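Long-range contacts in putative NADPH:quinone reductase (Bacillus thuringiensis, PDB 3GMS), which probably reduces quinones with NADPH, as a member of the medium-chain dehydrogenase/reductase family with a GroES-like domain joined to a Rossmann nucleotide-binding domain: residues A[6-14]-A[57-66]; A[158-166]-A[181-190]. One frame throughout, in Å; residues are numbered along the deposited sequence.

Interaction 1. Residues A[6-14]-A[57-66]; sequences KLIQFHKFG and AHRIPLPNIP
A single antiparallel bridge in the GroES-like catalytic domain ties strand 4-10, at Phe-10, to the loop that runs from helix 46-49 to strand 71-77, where Phe-10 and Asn-64 form a hydrogen-bonded pair. Phe-10 N donates to Asn-64 O over 3.1 Å, and the return bond from Asn-64 N to Phe-10 O has the same length. Weaker CA-H...O contacts flank the bridge, from Gln-9 CA to Asn-64 O and from Ile-65 CA to Ile-8 O. The Phe-10 side chain runs alongside that of Asn-64, pointing the same way, its CG set between the backbone N and the carbonyl carbon (chi1 53°). There Pro-66 CG meets the ring edge, 3.9 Å from CE2, and Leu-62 CD2 approaches CE1 obliquely. The two methyls of Leu-62 are divided between aromatic rings: while CD2 serves Phe-10, CD1 lies over one face of Phe-13, 4.1 Å from the ring centroid and displaced toward the rim. Phe-13 pushes its far end into the bend of the loop, with CZ 3.4 Å from Ile-60 O, near the ring plane, and CE2 beside Ala-57. The peptide before Pro-63 is cis, and Pro-63 CB rests over the imidazole face of His-11, 4.0 Å from its centroid, while also touching Gln-9 CG. Glu-23 of the neighbouring strand 20-26 is hydrogen-bonded to both Gln-9 NE2 and His-11 NE2, holding the two side chains that border the proline. The Leu-7 and Ile-65 side chains cross at about a right angle, their CD1 methyls in contact. Two polar bonds therefore fix the register at one point, and apolar and CH-pi contacts do the rest; Ile-8 O, buried beside Ile-65 CG2 and Pro-66 CD, has no conventional hydrogen-bond partner.

Interaction 2. Residues A[158-166]-A[181-190]; sequences GHLFAQLSQ and HTEELLRLGA
With CG anti to the carbonyl carbon in both His-159 (chi1 -76°) and Leu-188, the imidazole and the isobutyl group cross obliquely between two helices of the Rossmann domain, 156-168 and 182-188. The short axes run 8.6 Å apart at 26°, nearly parallel, as expected for successive helices of a beta-alpha-beta-alpha run linked through strand 171-176. Leu-188 straddles its neighbours: CD1 lies 3.5 Å from His-159 CD2, and CD2 packs on Gln-163 CG. Leu-185 CD2 covers one face of the His-159 ring, while His-181 CD2 stands at its edge, the two imidazoles almost perpendicular. His-159 ND1 is hydrogen-bonded to Ser-155 O, which helps fix the ring. Ala-162 CB fits against Leu-188 CB at 3.9 Å, and the CA atoms of Ala-162 and Ala-190 approach to 4.8 Å. Helix 182-188 ends in a Schellman motif at Gly-189, whose positive phi turns the chain; without a side chain, its backbone lies close to Ala-162 O and Gln-166 CG. The side chain of Gln-166 is bent at chi2, and its NE2 donates a hydrogen bond to Gly-189 O at 2.7 Å, in the carbonyl plane on a lone pair, though bent at the hydrogen (139°).

The two contacts belong to different domains and do not touch: their centres are 35 Å apart, their nearest atoms about 19 Å, and they lie on opposite sides of the chain's centre. Interaction 1 comes earlier in the chain, in keeping with the order of the GroES-like and Rossmann domains along the sequence. The first rests on paired backbone bonds, whereas the second has a single side-chain-to-backbone hydrogen bond. Helix 156-168 follows the first strand of the Rossmann sheet, 147-150, the region where relatives usually bind the dinucleotide; neither contact is itself assigned to a site.

Interaction 1. Residues A[6-14]-A[57-66]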
loop_
_atom_site.group_PDB
_atom_site.type_symbol
_atom_site.label_atom_id
_atom_site.label_comp_id
_atom_site.label_asym_id
_atom_site.label_seq_id
_atom_site.Cartn_x
_atom_site.Cartn_y
_atom_site.Cartn_z
ATOM N N LYS A 6 -17.313 -17.661 6.156
ATOM C CA LYS A 6 -17.928 -16.585 5.420
ATOM C C LYS A 6 -16.866 -15.960 4.504
ATOM O O LYS A 6 -15.671 -15.984 4.828
ATOM C CB LYS A 6 -18.441 -15.534 6.402
ATOM C CG LYS A 6 -19.317 -14.475 5.755
ATOM C CD LYS A 6 -19.752 -13.415 6.777
ATOM C CE LYS A 6 -20.468 -14.040 7.981
ATOM N NZ LYS A 6 -21.425 -13.050 8.543
ATOM N N LEU A 7 -17.301 -15.370 3.399
ATOM C CA LEU A 7 -16.350 -14.730 2.468
ATOM C C LEU A 7 -17.047 -13.671 1.678
ATOM O O LEU A 7 -18.249 -13.774 1.449
ATOM C CB LEU A 7 -15.765 -15.730 1.477
ATOM C CG LEU A 7 -16.668 -16.369 0.414
ATOM C CD1 LEU A 7 -15.923 -16.619 -0.911
ATOM C CD2 LEU A 7 -17.182 -17.681 0.952
ATOM N N ILE A 8 -16.292 -12.651 1.263
ATOM C CA ILE A 8 -16.787 -11.685 0.290
ATOM C C ILE A 8 -16.198 -12.072 -1.067
ATOM O O ILE A 8 -14.992 -12.294 -1.176
ATOM C CB ILE A 8 -16.334 -10.231 0.634
ATOM C CG1 ILE A 8 -16.745 -9.844 2.061
ATOM C CG2 ILE A 8 -16.870 -9.261 -0.389
ATOM C CD1 ILE A 8 -18.225 -10.033 2.366
ATOM N N GLN A 9 -17.046 -12.144 -2.095
ATOM C CA GLN A 9 -16.672 -12.592 -3.423
ATOM C C GLN A 9 -17.355 -11.710 -4.468
ATOM O O GLN A 9 -18.424 -11.154 -4.180
ATOM C CB GLN A 9 -17.187 -14.039 -3.572
ATOM C CG GLN A 9 -16.732 -14.745 -4.758
ATOM C CD GLN A 9 -16.485 -16.222 -4.490
ATOM O OE1 GLN A 9 -15.345 -16.659 -4.480
ATOM N NE2 GLN A 9 -17.549 -16.995 -4.305
ATOM N N PHE A 10 -16.733 -11.551 -5.637
ATOM C CA PHE A 10 -17.400 -11.007 -6.824
ATOM C C PHE A 10 -17.218 -11.978 -7.968
ATOM O O PHE A 10 -16.156 -12.577 -8.122
ATOM C CB PHE A 10 -16.907 -9.612 -7.239
ATOM C CG PHE A 10 -15.398 -9.504 -7.419
ATOM C CD1 PHE A 10 -14.846 -9.437 -8.686
ATOM C CD2 PHE A 10 -14.552 -9.422 -6.305
ATOM C CE1 PHE A 10 -13.457 -9.332 -8.862
ATOM C CE2 PHE A 10 -13.166 -9.324 -6.464
ATOM C CZ PHE A 10 -12.619 -9.261 -7.738
ATOM N N HIS A 11 -18.272 -12.115 -8.758
ATOM C CA HIS A 11 -18.305 -13.087 -9.866
ATOM C C HIS A 11 -18.124 -12.393 -11.207
ATOM O O HIS A 11 -17.836 -13.051 -12.196
ATOM C CB HIS A 11 -19.612 -13.881 -9.840
ATOM C CG HIS A 11 -19.799 -14.686 -8.599
ATOM N ND1 HIS A 11 -19.561 -16.043 -8.544
ATOM C CD2 HIS A 11 -20.204 -14.324 -7.360
ATOM C CE1 HIS A 11 -19.797 -16.477 -7.321
ATOM N NE2 HIS A 11 -20.200 -15.457 -6.585
ATOM N N LYS A 12 -18.268 -11.069 -11.220
ATOM C CA LYS A 12 -17.986 -10.264 -12.391
ATOM C C LYS A 12 -17.244 -9.016 -11.940
ATOM O O LYS A 12 -17.368 -8.596 -10.771
ATOM C CB LYS A 12 -19.299 -9.825 -13.093
ATOM C CG LYS A 12 -20.222 -10.951 -13.495
ATOM C CD LYS A 12 -21.266 -10.353 -14.454
ATOM C CE LYS A 12 -22.162 -11.432 -15.051
ATOM N NZ LYS A 12 -23.152 -11.962 -14.063
ATOM N N PHE A 13 -16.475 -8.421 -12.847
ATOM C CA PHE A 13 -15.880 -7.127 -12.571
ATOM C C PHE A 13 -16.966 -6.060 -12.693
ATOM O O PHE A 13 -17.964 -6.258 -13.401
ATOM C CB PHE A 13 -14.728 -6.822 -13.541
ATOM C CG PHE A 13 -13.583 -7.811 -13.482
ATOM C CD1 PHE A 13 -12.846 -8.000 -12.304
ATOM C CD2 PHE A 13 -13.211 -8.522 -14.635
ATOM C CE1 PHE A 13 -11.769 -8.911 -12.264
ATOM C CE2 PHE A 13 -12.134 -9.433 -14.609
ATOM C CZ PHE A 13 -11.409 -9.617 -13.422
ATOM N N GLY A 14 -16.797 -4.961 -11.975
ATOM C CA GLY A 14 -17.690 -3.806 -12.084
ATOM C C GLY A 14 -17.529 -2.940 -10.867
ATOM O O GLY A 14 -16.553 -3.087 -10.121
ATOM N N ALA A 57 -8.252 -7.569 -15.756
ATOM C CA ALA A 57 -9.073 -8.687 -16.220
ATOM C C ALA A 57 -8.290 -9.979 -16.530
ATOM O O ALA A 57 -8.723 -11.087 -16.183
ATOM C CB ALA A 57 -9.904 -8.249 -17.434
ATOM N N HIS A 58 -7.134 -9.834 -17.165
ATOM C CA HIS A 58 -6.424 -11.000 -17.687
ATOM C C HIS A 58 -5.650 -11.754 -16.608
ATOM O O HIS A 58 -5.331 -12.936 -16.775
ATOM C CB HIS A 58 -5.543 -10.597 -18.881
ATOM C CG HIS A 58 -6.284 -9.813 -19.925
ATOM N ND1 HIS A 58 -7.319 -10.353 -20.664
ATOM C CD2 HIS A 58 -6.168 -8.522 -20.326
ATOM C CE1 HIS A 58 -7.796 -9.432 -21.487
ATOM N NE2 HIS A 58 -7.115 -8.313 -21.303
ATOM N N ARG A 59 -5.357 -11.086 -15.497
ATOM C CA ARG A 59 -4.627 -11.754 -14.426
ATOM C C ARG A 59 -5.430 -12.080 -13.165
ATOM O O ARG A 59 -4.950 -12.823 -12.311
ATOM C CB ARG A 59 -3.299 -11.045 -14.091
ATOM C CG ARG A 59 -3.215 -9.524 -14.371
ATOM C CD ARG A 59 -1.908 -8.974 -13.781
ATOM N NE ARG A 59 -2.019 -8.886 -12.325
ATOM C CZ ARG A 59 -2.173 -7.752 -11.640
ATOM N NH1 ARG A 59 -2.174 -6.575 -12.258
ATOM N NH2 ARG A 59 -2.293 -7.797 -10.326
ATOM N N ILE A 60 -6.652 -11.564 -13.041
ATOM C CA ILE A 60 -7.489 -11.921 -11.885
ATOM C C ILE A 60 -8.610 -12.849 -12.343
ATOM O O ILE A 60 -9.500 -12.395 -13.048
ATOM C CB ILE A 60 -8.140 -10.679 -11.180
ATOM C CG1 ILE A 60 -7.116 -9.549 -10.903
ATOM C CG2 ILE A 60 -8.869 -11.117 -9.918
ATOM C CD1 ILE A 60 -6.229 -9.733 -9.634
ATOM N N PRO A 61 -8.568 -14.134 -11.941
ATOM C CA PRO A 61 -9.602 -15.127 -12.241
ATOM C C PRO A 61 -10.854 -14.786 -11.467
ATOM O O PRO A 61 -10.752 -14.251 -10.350
ATOM C CB PRO A 61 -9.036 -16.435 -11.653
ATOM C CG PRO A 61 -7.624 -16.186 -11.402
ATOM C CD PRO A 61 -7.482 -14.718 -11.132
ATOM N N LEU A 62 -12.013 -15.088 -12.047
ATOM C CA LEU A 62 -13.303 -14.920 -11.376
ATOM C C LEU A 62 -13.875 -16.288 -11.047
ATOM O O LEU A 62 -13.670 -17.229 -11.810
ATOM C CB LEU A 62 -14.274 -14.151 -12.272
ATOM C CG LEU A 62 -13.880 -12.702 -12.558
ATOM C CD1 LEU A 62 -14.676 -12.166 -13.744
ATOM C CD2 LEU A 62 -14.114 -11.865 -11.283
ATOM N N PRO A 63 -14.565 -16.427 -9.902
ATOM C CA PRO A 63 -14.815 -15.365 -8.953
ATOM C C PRO A 63 -13.561 -15.109 -8.114
ATOM O O PRO A 63 -12.641 -15.956 -8.083
ATOM C CB PRO A 63 -15.925 -15.933 -8.086
ATOM C CG PRO A 63 -15.637 -17.439 -8.047
ATOM C CD PRO A 63 -15.052 -17.740 -9.418
ATOM N N ASN A 64 -13.534 -13.973 -7.416
ATOM C CA ASN A 64 -12.340 -13.655 -6.645
ATOM C C ASN A 64 -12.720 -13.087 -5.290
ATOM O O ASN A 64 -13.778 -12.445 -5.161
ATOM C CB ASN A 64 -11.517 -12.631 -7.431
ATOM C CG ASN A 64 -10.329 -12.115 -6.647
ATOM O OD1 ASN A 64 -10.361 -10.999 -6.080
ATOM N ND2 ASN A 64 -9.285 -12.948 -6.556
ATOM N N ILE A 65 -11.860 -13.311 -4.295
ATOM C CA ILE A 65 -12.057 -12.738 -2.939
ATOM C C ILE A 65 -11.143 -11.514 -2.811
ATOM O O ILE A 65 -9.943 -11.652 -2.965
ATOM C CB ILE A 65 -11.761 -13.753 -1.825
ATOM C CG1 ILE A 65 -12.707 -14.961 -1.950
ATOM C CG2 ILE A 65 -11.979 -13.117 -0.445
ATOM C CD1 ILE A 65 -12.271 -16.191 -1.142
ATOM N N PRO A 66 -11.701 -10.310 -2.577
ATOM C CA PRO A 66 -10.759 -9.182 -2.525
ATOM C C PRO A 66 -9.923 -9.104 -1.224
ATOM O O PRO A 66 -10.218 -9.788 -0.241
ATOM C CB PRO A 66 -11.650 -7.937 -2.543
ATOM C CG PRO A 66 -13.038 -8.394 -2.652
ATOM C CD PRO A 66 -13.114 -9.879 -2.482
#

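Interaction 2. Residues A[158-166]-A[181-190]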
loop_
_atom_site.group_PDB
_atom_site.type_symbol
_atom_site.label_atom_id
_atom_site.label_comp_id
_atom_site.label_asym_id
_atom_site.label_seq_id
_atom_site.Cartn_x
_atom_site.Cartn_y
_atom_site.Cartn_z
ATOM N N GLY A 158 1.788 8.569 1.268
ATOM C CA GLY A 158 2.397 9.910 1.394
ATOM C C GLY A 158 2.874 10.220 2.806
ATOM O O GLY A 158 3.953 10.762 3.008
ATOM N N HIS A 159 2.044 9.903 3.794
ATOM C CA HIS A 159 2.396 10.101 5.193
ATOM C C HIS A 159 3.566 9.229 5.588
ATOM O O HIS A 159 4.346 9.586 6.447
ATOM C CB HIS A 159 1.220 9.709 6.080
ATOM C CG HIS A 159 0.130 10.718 6.104
ATOM N ND1 HIS A 159 -0.514 11.153 4.970
ATOM C CD2 HIS A 159 -0.477 11.338 7.143
ATOM C CE1 HIS A 159 -1.431 12.045 5.297
ATOM N NE2 HIS A 159 -1.426 12.179 6.609
ATOM N N LEU A 160 3.702 8.076 4.945
ATOM C CA LEU A 160 4.845 7.224 5.229
ATOM C C LEU A 160 6.149 7.762 4.613
ATOM O O LEU A 160 7.217 7.705 5.246
ATOM C CB LEU A 160 4.581 5.765 4.803
ATOM C CG LEU A 160 3.320 5.149 5.431
ATOM C CD1 LEU A 160 3.154 3.716 4.991
ATOM C CD2 LEU A 160 3.327 5.231 6.941
ATOM N N PHE A 161 6.067 8.264 3.390
ATOM C CA PHE A 161 7.253 8.860 2.766
ATOM C C PHE A 161 7.798 10.017 3.636
ATOM O O PHE A 161 9.011 10.177 3.793
ATOM C CB PHE A 161 6.924 9.334 1.351
ATOM C CG PHE A 161 6.881 8.218 0.324
ATOM C CD1 PHE A 161 8.023 7.465 0.029
ATOM C CD2 PHE A 161 5.711 7.948 -0.366
ATOM C CE1 PHE A 161 7.971 6.428 -0.934
ATOM C CE2 PHE A 161 5.665 6.921 -1.335
ATOM C CZ PHE A 161 6.821 6.162 -1.621
ATOM N N ALA A 162 6.884 10.790 4.231
ATOM C CA ALA A 162 7.280 11.908 5.117
ATOM C C ALA A 162 8.089 11.385 6.283
ATOM O O ALA A 162 9.158 11.908 6.612
ATOM C CB ALA A 162 6.065 12.688 5.595
ATOM N N GLN A 163 7.617 10.308 6.909
ATOM C CA GLN A 163 8.377 9.720 7.993
ATOM C C GLN A 163 9.687 9.079 7.553
ATOM O O GLN A 163 10.714 9.211 8.242
ATOM C CB GLN A 163 7.508 8.683 8.735
ATOM C CG GLN A 163 6.281 9.317 9.404
ATOM C CD GLN A 163 5.329 8.245 9.919
ATOM O OE1 GLN A 163 5.576 7.654 10.953
ATOM N NE2 GLN A 163 4.240 7.990 9.174
ATOM N N LEU A 164 9.662 8.329 6.449
ATOM C CA LEU A 164 10.901 7.754 5.922
ATOM C C LEU A 164 11.976 8.819 5.590
ATOM O O LEU A 164 13.177 8.541 5.704
ATOM C CB LEU A 164 10.618 6.897 4.693
ATOM C CG LEU A 164 9.958 5.557 5.061
ATOM C CD1 LEU A 164 9.491 4.885 3.766
ATOM C CD2 LEU A 164 10.898 4.630 5.826
ATOM N N SER A 165 11.551 10.019 5.216
ATOM C CA SER A 165 12.567 11.065 4.963
ATOM C C SER A 165 13.423 11.345 6.227
ATOM O O SER A 165 14.622 11.615 6.129
ATOM C CB SER A 165 11.944 12.331 4.391
ATOM O OG SER A 165 11.260 13.098 5.372
ATOM N N GLN A 166 12.792 11.275 7.399
ATOM C CA GLN A 166 13.470 11.482 8.675
ATOM C C GLN A 166 14.295 10.290 9.015
ATOM O O GLN A 166 15.463 10.454 9.374
ATOM C CB GLN A 166 12.472 11.794 9.802
ATOM C CG GLN A 166 11.643 13.029 9.457
ATOM C CD GLN A 166 12.519 14.289 9.269
ATOM O OE1 GLN A 166 13.459 14.517 10.025
ATOM N NE2 GLN A 166 12.188 15.106 8.283
ATOM N N HIS A 181 -3.905 17.860 4.169
ATOM C CA HIS A 181 -2.917 17.085 4.914
ATOM C C HIS A 181 -1.627 17.836 5.247
ATOM O O HIS A 181 -0.697 17.256 5.791
ATOM C CB HIS A 181 -2.620 15.759 4.178
ATOM C CG HIS A 181 -3.842 14.924 3.925
ATOM N ND1 HIS A 181 -4.670 15.120 2.838
ATOM C CD2 HIS A 181 -4.369 13.885 4.614
ATOM C CE1 HIS A 181 -5.647 14.233 2.865
ATOM N NE2 HIS A 181 -5.485 13.469 3.931
ATOM N N THR A 182 -1.572 19.125 4.920
ATOM C CA THR A 182 -0.333 19.894 5.012
ATOM C C THR A 182 0.273 19.850 6.402
ATOM O O THR A 182 1.457 19.501 6.548
ATOM C CB THR A 182 -0.515 21.363 4.489
ATOM O OG1 THR A 182 -0.892 21.319 3.116
ATOM C CG2 THR A 182 0.778 22.156 4.599
ATOM N N GLU A 183 -0.537 20.159 7.424
ATOM C CA GLU A 183 -0.036 20.182 8.795
ATOM C C GLU A 183 0.506 18.823 9.207
ATOM O O GLU A 183 1.607 18.741 9.753
ATOM C CB GLU A 183 -1.100 20.680 9.797
ATOM C CG GLU A 183 -0.671 20.548 11.291
ATOM C CD GLU A 183 0.446 21.528 11.701
ATOM O OE1 GLU A 183 0.702 22.490 10.945
ATOM O OE2 GLU A 183 1.056 21.351 12.787
ATOM N N GLU A 184 -0.256 17.763 8.908
ATOM C CA GLU A 184 0.150 16.417 9.278
ATOM C C GLU A 184 1.468 16.059 8.569
ATOM O O GLU A 184 2.409 15.607 9.221
ATOM C CB GLU A 184 -0.948 15.400 8.965
ATOM C CG GLU A 184 -2.321 15.703 9.641
ATOM C CD GLU A 184 -3.318 16.467 8.742
ATOM O OE1 GLU A 184 -3.077 17.669 8.348
ATOM O OE2 GLU A 184 -4.391 15.857 8.471
ATOM N N LEU A 185 1.539 16.323 7.261
ATOM C CA LEU A 185 2.791 16.031 6.508
ATOM C C LEU A 185 4.006 16.764 7.075
ATOM O O LEU A 185 5.067 16.154 7.306
ATOM C CB LEU A 185 2.622 16.302 5.007
ATOM C CG LEU A 185 1.649 15.378 4.285
ATOM C CD1 LEU A 185 1.354 15.896 2.932
ATOM C CD2 LEU A 185 2.295 13.945 4.238
ATOM N N LEU A 186 3.876 18.068 7.347
ATOM C CA LEU A 186 4.983 18.754 7.997
ATOM C C LEU A 186 5.391 18.160 9.349
ATOM O O LEU A 186 6.580 17.956 9.582
ATOM C CB LEU A 186 4.737 20.270 8.136
ATOM C CG LEU A 186 4.484 20.962 6.797
ATOM C CD1 LEU A 186 3.826 22.299 7.050
ATOM C CD2 LEU A 186 5.808 21.124 6.005
ATOM N N ARG A 187 4.404 17.880 10.219
ATOM C CA ARG A 187 4.653 17.226 11.508
ATOM C C ARG A 187 5.411 15.938 11.366
ATOM O O ARG A 187 6.309 15.643 12.167
ATOM C CB ARG A 187 3.350 16.886 12.231
ATOM C CG ARG A 187 2.754 18.032 12.955
ATOM C CD ARG A 187 1.662 17.571 13.909
ATOM N NE ARG A 187 0.966 18.750 14.419
ATOM C CZ ARG A 187 0.104 18.751 15.437
ATOM N NH1 ARG A 187 -0.174 17.624 16.076
ATOM N NH2 ARG A 187 -0.471 19.891 15.817
ATOM N N LEU A 188 5.024 15.163 10.358
ATOM C CA LEU A 188 5.616 13.850 10.140
ATOM C C LEU A 188 6.997 13.956 9.526
ATOM O O LEU A 188 7.745 12.990 9.535
ATOM C CB LEU A 188 4.702 12.954 9.276
ATOM C CG LEU A 188 3.436 12.488 10.028
ATOM C CD1 LEU A 188 2.403 11.957 9.071
ATOM C CD2 LEU A 188 3.776 11.435 11.088
ATOM N N GLY A 189 7.357 15.126 9.005
ATOM C CA GLY A 189 8.704 15.245 8.490
ATOM C C GLY A 189 8.943 15.717 7.080
ATOM O O GLY A 189 10.094 15.788 6.665
ATOM N N ALA A 190 7.890 16.088 6.363
ATOM C CA ALA A 190 8.045 16.624 5.032
ATOM C C ALA A 190 8.769 17.987 5.098
ATOM O O ALA A 190 8.415 18.847 5.910
ATOM C CB ALA A 190 6.700 16.778 4.361
#